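Local coordinates for protein superoxide dismutase (PDB 3TJT) that probably converts superoxide radicals into hydrogen peroxide and molecular oxygen, using a single metal ion, here iron(III), held in each subunit, at residues D32-A37 / W169-Y174; L175-Q178 / N182-I185. All coordinates share one frame; numbering follows the deposited sequence.

Contact 1 (D32-A37 / W169-Y174); sequences DKHYQA and WEHAYY. With FE (Fe (III) ion), chain B.
The imidazole rings of His34 and His171 lie face to face, and this stack is the whole of the contact. Their centroids are 4.0 Å apart and the planes open at 24°. The closest pair is His34 CE1 and His171 ND1 at 3.5 Å. The rings are offset, for His34 ND1 sits over the rim of the His171 ring, while His34 NE2 lies 3.6 Å from His171 CB. The side chains come from opposite ends and run antiparallel, His34 reaching out from helix 24-46 and His171 from the loop after strand 161-167.

His171 takes the less common first torsion, with CG between its backbone N and carbonyl carbon (chi1 63°), which carries the ring across to the iron. There NE2 binds the iron at 2.2 Å, and water 1 is another ligand at the same distance; His30, His85 and Asp167 complete the site. On the face of the His171 ring opposite His34 lies Trp169, whose CB is 3.6 Å above the plane. One imidazole is therefore sandwiched between a ring and a methylene, a place that suits a thin flat ligand.

Both histidines also spend a nitrogen on the second subunit: His34 NE2 is hydrogen-bonded to Tyr174 of that subunit, and His171 ND1 to OE2 of its Glu170. Histidine fits both positions because it offers a flat face for stacking and a nitrogen for a polar partner. The His171-Glu170 bonds are reciprocal, the paired bridges characteristic of the dimer interface in iron/manganese superoxide dismutases, each metal ligand held by a second-shell carboxylate of the other subunit. A carboxylate at ND1 would probably strengthen the imidazole as a donor to the iron, and the surroundings of the metal would then depend in part on the neighbouring subunit.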
# COMPACT_ATOMS: atom_id res chain seq x y z
N ASP A 32 3.98 -15.74 8.94
CA ASP A 32 4.35 -16.94 8.19
C ASP A 32 4.36 -16.76 6.67
O ASP A 32 5.03 -17.50 5.97
CB ASP A 32 3.42 -18.11 8.53
CG ASP A 32 3.47 -18.50 10.00
OD1 ASP A 32 4.30 -17.95 10.76
OD2 ASP A 32 2.67 -19.37 10.40
N LYS A 33 3.59 -15.79 6.17
CA LYS A 33 3.58 -15.51 4.73
C LYS A 33 4.33 -14.23 4.35
O LYS A 33 5.28 -14.28 3.57
CB LYS A 33 2.14 -15.44 4.20
CG LYS A 33 1.32 -16.68 4.49
CD LYS A 33 1.88 -17.91 3.82
CE LYS A 33 0.97 -19.10 4.13
NZ LYS A 33 1.56 -20.38 3.67
N HIS A 34 3.91 -13.09 4.88
CA HIS A 34 4.50 -11.81 4.46
C HIS A 34 5.95 -11.66 4.91
O HIS A 34 6.84 -11.42 4.10
CB HIS A 34 3.67 -10.62 4.96
CG HIS A 34 2.30 -10.53 4.37
ND1 HIS A 34 2.05 -9.93 3.15
CD2 HIS A 34 1.10 -10.97 4.83
CE1 HIS A 34 0.75 -10.00 2.89
NE2 HIS A 34 0.15 -10.62 3.89
N TYR A 35 6.19 -11.81 6.21
CA TYR A 35 7.56 -11.68 6.73
C TYR A 35 8.46 -12.73 6.07
O TYR A 35 9.54 -12.41 5.55
CB TYR A 35 7.50 -11.77 8.26
CG TYR A 35 8.82 -11.80 9.01
CD1 TYR A 35 9.99 -11.24 8.48
CD2 TYR A 35 8.87 -12.34 10.29
CE1 TYR A 35 11.19 -11.27 9.21
CE2 TYR A 35 10.06 -12.38 11.01
CZ TYR A 35 11.21 -11.85 10.47
OH TYR A 35 12.36 -11.90 11.23
N GLN A 36 7.99 -13.97 6.02
CA GLN A 36 8.72 -15.03 5.34
C GLN A 36 9.11 -14.69 3.89
O GLN A 36 10.23 -14.99 3.46
CB GLN A 36 7.91 -16.33 5.35
CG GLN A 36 8.64 -17.52 4.74
CD GLN A 36 9.71 -18.08 5.66
OE1 GLN A 36 9.43 -18.42 6.81
NE2 GLN A 36 10.93 -18.18 5.16
N ALA A 37 8.20 -14.09 3.14
CA ALA A 37 8.47 -13.73 1.75
C ALA A 37 9.59 -12.70 1.62
O ALA A 37 10.43 -12.80 0.73
CB ALA A 37 7.20 -13.21 1.05
N TRP A 169 0.36 -1.05 6.51
CA TRP A 169 -0.01 -1.75 5.29
C TRP A 169 -1.38 -2.36 5.57
O TRP A 169 -1.66 -2.77 6.71
CB TRP A 169 0.96 -2.89 4.98
CG TRP A 169 2.27 -2.47 4.36
CD1 TRP A 169 3.19 -1.60 4.88
CD2 TRP A 169 2.81 -2.94 3.12
NE1 TRP A 169 4.27 -1.49 4.03
CE2 TRP A 169 4.07 -2.32 2.95
CE3 TRP A 169 2.36 -3.84 2.14
CZ2 TRP A 169 4.87 -2.55 1.83
CZ3 TRP A 169 3.17 -4.08 1.03
CH2 TRP A 169 4.41 -3.44 0.89
N GLU A 170 -2.23 -2.45 4.56
CA GLU A 170 -3.55 -3.00 4.79
C GLU A 170 -3.53 -4.47 5.22
O GLU A 170 -4.43 -4.91 5.95
CB GLU A 170 -4.46 -2.75 3.57
CG GLU A 170 -4.87 -1.28 3.49
CD GLU A 170 -5.56 -0.90 2.18
OE1 GLU A 170 -5.23 -1.49 1.13
OE2 GLU A 170 -6.42 -0.01 2.23
N HIS A 171 -2.51 -5.23 4.83
CA HIS A 171 -2.46 -6.63 5.29
C HIS A 171 -2.40 -6.73 6.81
O HIS A 171 -2.76 -7.75 7.39
CB HIS A 171 -1.36 -7.47 4.61
CG HIS A 171 0.04 -7.00 4.89
ND1 HIS A 171 0.90 -6.62 3.88
CD2 HIS A 171 0.74 -6.88 6.04
CE1 HIS A 171 2.07 -6.28 4.41
NE2 HIS A 171 1.99 -6.42 5.72
N ALA A 172 -1.96 -5.66 7.46
CA ALA A 172 -1.76 -5.72 8.90
C ALA A 172 -3.06 -5.59 9.68
O ALA A 172 -3.10 -5.91 10.88
CB ALA A 172 -0.78 -4.64 9.36
N TYR A 173 -4.12 -5.12 9.03
CA TYR A 173 -5.34 -4.82 9.75
C TYR A 173 -6.66 -5.12 9.02
O TYR A 173 -7.72 -5.01 9.62
CB TYR A 173 -5.37 -3.37 10.23
CG TYR A 173 -5.39 -2.29 9.15
CD1 TYR A 173 -6.59 -1.87 8.57
CD2 TYR A 173 -4.21 -1.66 8.76
CE1 TYR A 173 -6.60 -0.85 7.59
CE2 TYR A 173 -4.22 -0.64 7.78
CZ TYR A 173 -5.41 -0.25 7.21
OH TYR A 173 -5.41 0.76 6.26
N TYR A 174 -6.60 -5.51 7.74
CA TYR A 174 -7.83 -5.58 6.96
C TYR A 174 -8.80 -6.69 7.41
O TYR A 174 -10.02 -6.50 7.39
CB TYR A 174 -7.56 -5.64 5.45
CG TYR A 174 -8.63 -4.88 4.69
CD1 TYR A 174 -8.62 -3.49 4.67
CD2 TYR A 174 -9.66 -5.54 4.04
CE1 TYR A 174 -9.61 -2.77 4.00
CE2 TYR A 174 -10.66 -4.83 3.37
CZ TYR A 174 -10.63 -3.45 3.36
OH TYR A 174 -11.61 -2.74 2.71
FE FE B . 3.41 -6.01 7.34
O HOH W 1 4.21 -4.34 6.09

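Contact 2 (L175-Q178 / N182-I185); sequences LKYQ and NEYI
Tyr177 lays its phenol ring against the backbone and first side-chain carbons of helix 181-188 at Tyr184. The main interaction is a CH-pi contact: Tyr184 CB stands 3.9 Å from the centroid of the Tyr177 ring, 23° off the normal. The same carbon, Tyr184 CB, comes to 3.6 Å from Tyr177 CD2. Tyr184 CA lies over the ring centre, 3.7 Å above its plane. Lys176 CG covers the opposite face, toward the rim, so the ring is packed between its own helix and the next one. A broad, flat aromatic suits this place, since it offers a carbon face to each side.

Between the two aromatic rings the relation is looser. Tyr184 places CG anti to its backbone N (chi1 165°); this turns the ring away past the side of Tyr177, the two side chains running roughly perpendicular. The planes are inclined at 52°, and Tyr177 CE2 meets the edge of the Tyr184 ring, 3.9 Å from Tyr184 CD1.

A further apolar touch comes from Glu183, whose CB is 3.7 Å from Tyr177 CD1. Its extended chain carries the carboxylate onward to a salt bridge with Arg180, so the methylene packs while the acid stays with its partner.

The hydroxyls are held by hydrogen bonds beyond the two segments. That of Tyr177 pairs with Tyr21 O and Asn187, and that of Tyr184 with the carbonyl oxygen of Asp167, an iron ligand; tyrosine thus supplies a packing surface and a polar tip at once. Together these contacts join two short consecutive helices, 174-177 and 181-188, across a tight connection entered through the positive phi of Gln178. Such a corner between short helices belongs to the C-terminal domain of iron/manganese superoxide dismutases, here backing the metal site.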
# COMPACT_ATOMS: atom_id res chain seq x y z
N LEU A 175 -8.28 -7.84 7.82
CA LEU A 175 -9.18 -8.93 8.20
C LEU A 175 -10.07 -8.59 9.38
O LEU A 175 -11.25 -8.97 9.41
CB LEU A 175 -8.42 -10.23 8.48
CG LEU A 175 -7.71 -10.87 7.29
CD1 LEU A 175 -7.07 -12.18 7.71
CD2 LEU A 175 -8.67 -11.09 6.12
N LYS A 176 -9.52 -7.88 10.36
CA LYS A 176 -10.30 -7.53 11.55
C LYS A 176 -10.97 -6.16 11.47
O LYS A 176 -12.11 -5.99 11.90
CB LYS A 176 -9.42 -7.61 12.80
CG LYS A 176 -10.14 -7.21 14.07
CD LYS A 176 -9.24 -7.46 15.28
CE LYS A 176 -9.99 -7.16 16.57
NZ LYS A 176 -10.88 -8.27 16.98
N TYR A 177 -10.26 -5.18 10.90
CA TYR A 177 -10.72 -3.79 10.94
C TYR A 177 -11.20 -3.25 9.59
O TYR A 177 -11.77 -2.17 9.53
CB TYR A 177 -9.61 -2.89 11.47
CG TYR A 177 -9.22 -3.24 12.89
CD1 TYR A 177 -9.99 -2.79 13.96
CD2 TYR A 177 -8.12 -4.03 13.15
CE1 TYR A 177 -9.66 -3.11 15.26
CE2 TYR A 177 -7.78 -4.37 14.47
CZ TYR A 177 -8.55 -3.90 15.51
OH TYR A 177 -8.22 -4.22 16.81
N GLN A 178 -10.95 -4.00 8.52
CA GLN A 178 -11.25 -3.56 7.16
C GLN A 178 -10.70 -2.14 6.96
O GLN A 178 -9.53 -1.91 7.26
CB GLN A 178 -12.74 -3.68 6.84
CG GLN A 178 -13.23 -5.13 6.86
CD GLN A 178 -13.56 -5.63 8.27
OE1 GLN A 178 -14.37 -5.03 8.97
NE2 GLN A 178 -12.95 -6.74 8.67
N ASN A 182 -8.24 3.64 11.85
CA ASN A 182 -8.28 4.35 13.13
C ASN A 182 -8.49 3.42 14.33
O ASN A 182 -7.89 3.62 15.38
CB ASN A 182 -9.33 5.46 13.13
CG ASN A 182 -10.75 4.92 13.18
OD1 ASN A 182 -11.19 4.21 12.28
ND2 ASN A 182 -11.46 5.24 14.25
N GLU A 183 -9.34 2.41 14.18
CA GLU A 183 -9.62 1.48 15.28
C GLU A 183 -8.44 0.56 15.53
O GLU A 183 -8.14 0.22 16.67
CB GLU A 183 -10.88 0.66 14.99
CG GLU A 183 -12.15 1.51 14.95
CD GLU A 183 -13.38 0.72 14.52
OE1 GLU A 183 -13.26 -0.49 14.28
OE2 GLU A 183 -14.46 1.33 14.41
N TYR A 184 -7.79 0.14 14.45
CA TYR A 184 -6.58 -0.67 14.54
C TYR A 184 -5.49 0.09 15.29
O TYR A 184 -4.85 -0.46 16.19
CB TYR A 184 -6.10 -1.01 13.13
CG TYR A 184 -4.69 -1.55 13.01
CD1 TYR A 184 -4.32 -2.76 13.59
CD2 TYR A 184 -3.74 -0.87 12.25
CE1 TYR A 184 -3.02 -3.27 13.44
CE2 TYR A 184 -2.46 -1.36 12.10
CZ TYR A 184 -2.10 -2.55 12.69
OH TYR A 184 -0.82 -3.02 12.50
N ILE A 185 -5.29 1.35 14.92
CA ILE A 185 -4.25 2.16 15.55
C ILE A 185 -4.51 2.32 17.04
O ILE A 185 -3.63 2.10 17.87
CB ILE A 185 -4.14 3.54 14.88
CG1 ILE A 185 -3.69 3.38 13.42
CG2 ILE A 185 -3.18 4.43 15.66
CD1 ILE A 185 -3.96 4.60 12.54

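In the fold
Along the chain contact 2 begins immediately after the second segment of contact 1, their centres about 14 Å apart. Contact 1 bridges the alpha-hairpin and C-terminal domains, pairing helix 24-46 with the loop that follows strand 161-167. Contact 2 is local, folding helix 174-177 against helix 181-188 within the C-terminal domain. They adjoin directly: Tyr173 CB packs 3.4 Å from Tyr184 CG, and Ala172 CB lies 3.5 Å from Tyr184 OH. Both also reach the second subunit, contact 2 by packing of Leu175 and Gln178. One continuous run of chain thus links the iron site, the dimer interface and the helices behind them.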